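Local atomic coordinates of SufC protein (Thermus thermophilus, PDB entry 2D2E), a protein that binds and hydrolyses ATP as an atypical cytoplasmic ABC-ATPase of the Suf system, which probably serves iron-sulfur cluster assembly. Residues L103-Q106 and A107-R111. Sequence-based numbering, arbitrary orientation.
Sequences LALQ and AKLGR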
ATOM      1  N   LEU A 103     -11.191   6.609  15.814  1.00 14.28           N
ATOM      2  CA  LEU A 103     -12.153   6.975  14.783  1.00 18.93           C
ATOM      3  C   LEU A 103     -11.939   6.097  13.549  1.00 18.58           C
ATOM      4  O   LEU A 103     -12.908   5.605  12.959  1.00 16.81           O
ATOM      5  CB  LEU A 103     -11.992   8.455  14.391  1.00 22.10           C
ATOM      6  CG  LEU A 103     -12.872   8.968  13.241  1.00 30.24           C
ATOM      7  CD1 LEU A 103     -14.317   8.673  13.565  1.00 37.40           C
ATOM      8  CD2 LEU A 103     -12.705  10.464  13.050  1.00 33.08           C
ATOM      9  N   ALA A 104     -10.675   5.906  13.160  1.00 13.54           N
ATOM     10  CA  ALA A 104     -10.350   5.086  11.994  1.00 13.63           C
ATOM     11  C   ALA A 104     -10.761   3.639  12.193  1.00 12.72           C
ATOM     12  O   ALA A 104     -11.276   3.016  11.277  1.00 14.80           O
ATOM     13  CB  ALA A 104      -8.838   5.154  11.683  1.00 12.07           C
ATOM     14  N   LEU A 105     -10.506   3.092  13.382  1.00 12.57           N
ATOM     15  CA  LEU A 105     -10.861   1.707  13.636  1.00 10.98           C
ATOM     16  C   LEU A 105     -12.378   1.519  13.682  1.00 16.06           C
ATOM     17  O   LEU A 105     -12.884   0.526  13.164  1.00 17.94           O
ATOM     18  CB  LEU A 105     -10.220   1.225  14.943  1.00 14.18           C
ATOM     19  CG  LEU A 105     -10.393  -0.235  15.343  1.00 18.75           C
ATOM     20  CD1 LEU A 105      -9.650  -1.137  14.352  1.00 16.92           C
ATOM     21  CD2 LEU A 105      -9.863  -0.425  16.770  1.00 18.84           C
ATOM     22  N   GLN A 106     -13.101   2.472  14.277  1.00 15.31           N
ATOM     23  CA  GLN A 106     -14.574   2.392  14.367  1.00 14.58           C
ATOM     24  C   GLN A 106     -15.214   2.487  12.982  1.00 20.09           C
ATOM     25  O   GLN A 106     -16.233   1.848  12.716  1.00 16.98           O
ATOM     26  CB  GLN A 106     -15.125   3.504  15.268  1.00 15.40           C
ATOM     27  CG  GLN A 106     -14.796   3.278  16.737  1.00 13.92           C
ATOM     28  CD  GLN A 106     -15.459   4.268  17.682  1.00 16.49           C
ATOM     29  OE1 GLN A 106     -15.970   5.328  17.272  1.00 21.15           O
ATOM     30  NE2 GLN A 106     -15.438   3.942  18.958  1.00 13.97           N
ATOM     31  N   ALA A 107     -14.613   3.284  12.110  1.00 15.71           N
ATOM     32  CA  ALA A 107     -15.121   3.430  10.746  1.00 17.56           C
ATOM     33  C   ALA A 107     -14.931   2.113   9.988  1.00 23.41           C
ATOM     34  O   ALA A 107     -15.837   1.644   9.278  1.00 23.13           O
ATOM     35  CB  ALA A 107     -14.377   4.569  10.026  1.00 17.55           C
ATOM     36  N   LYS A 108     -13.756   1.506  10.153  1.00 19.82           N
ATOM     37  CA  LYS A 108     -13.444   0.254   9.475  1.00 26.80           C
ATOM     38  C   LYS A 108     -14.286  -0.919   9.991  1.00 27.60           C
ATOM     39  O   LYS A 108     -14.693  -1.788   9.216  1.00 30.58           O
ATOM     40  CB  LYS A 108     -11.944  -0.043   9.631  1.00 24.82           C
ATOM     41  CG  LYS A 108     -11.372  -1.096   8.681  1.00 37.77           C
ATOM     42  CD  LYS A 108     -11.401  -2.482   9.290  1.00 37.17           C
ATOM     43  CE  LYS A 108     -10.747  -3.511   8.373  1.00 40.43           C
ATOM     44  NZ  LYS A 108     -10.827  -4.875   8.962  1.00 38.89           N
ATOM     45  N   LEU A 109     -14.566  -0.933  11.291  1.00 28.40           N
ATOM     46  CA  LEU A 109     -15.337  -2.015  11.905  1.00 27.35           C
ATOM     47  C   LEU A 109     -16.861  -1.834  11.882  1.00 31.67           C
ATOM     48  O   LEU A 109     -17.608  -2.802  12.078  1.00 33.13           O
ATOM     49  CB  LEU A 109     -14.856  -2.229  13.349  1.00 25.26           C
ATOM     50  CG  LEU A 109     -13.415  -2.716  13.560  1.00 23.93           C
ATOM     51  CD1 LEU A 109     -13.084  -2.822  15.049  1.00 20.05           C
ATOM     52  CD2 LEU A 109     -13.237  -4.079  12.889  1.00 29.38           C
ATOM     53  N   GLY A 110     -17.323  -0.605  11.655  1.00 27.23           N
ATOM     54  CA  GLY A 110     -18.756  -0.335  11.615  1.00 27.93           C
ATOM     55  C   GLY A 110     -19.450  -0.357  12.970  1.00 30.16           C
ATOM     56  O   GLY A 110     -20.669  -0.575  13.053  1.00 27.68           O
ATOM     57  N   ARG A 111     -18.695  -0.126  14.042  1.00 20.67           N
ATOM     58  CA  ARG A 111     -19.266  -0.139  15.380  1.00 23.73           C
ATOM     59  C   ARG A 111     -18.387   0.628  16.352  1.00 20.47           C
ATOM     60  O   ARG A 111     -17.248   0.983  16.031  1.00 22.48           O
ATOM     61  CB  ARG A 111     -19.408  -1.579  15.879  1.00 25.64           C
ATOM     62  CG  ARG A 111     -18.083  -2.337  15.961  1.00 28.44           C
ATOM     63  CD  ARG A 111     -18.232  -3.642  16.718  1.00 25.20           C
ATOM     64  NE  ARG A 111     -17.031  -4.462  16.626  1.00 23.38           N
ATOM     65  CZ  ARG A 111     -15.950  -4.301  17.386  1.00 19.75           C
ATOM     66  NH1 ARG A 111     -15.906  -3.349  18.315  1.00 22.25           N
ATOM     67  NH2 ARG A 111     -14.906  -5.094  17.211  1.00 20.16           N
TER
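L105 carries CG anti to its backbone N (chi1 -176°), and L109, one turn on, carries CG anti to its carbonyl carbon (chi1 -65°); these torsions bring the end of L105 against the CD1 branch of L109, where the two side chains cross at a slant, L105 CG 3.7 Å from L109 CD1. L109 CG also lies 3.3 Å from L105 O, the carbonyl that accepts L109 N at 2.9 Å in a regular helical bond. The last turn closes on Q106 O, which takes G110 N at 2.9 Å and, weakly, R111 N at 3.4 Å; G110, with phi 73°, is the first residue to leave the helix and turns the chain back so that R111 O approaches Q106 CB to 3.4 Å. Beyond CG the Q106 chain is extended, and its NE2 bonds weakly to V113 O. L109 CD1 lies 3.6 Å above one face of the R111 guanidinium, toward its rim, while NH1 forms a salt bridge with E117. Far from the nucleotide site, this end of helix 97-109, probably part of the helical subdomain of the ABC ATPase fold, packs on two helices: A104 and L105 rest on Q156, V159 and L160 of helix 148-160, and L109 packs on E117 and K121 of helix 115-129.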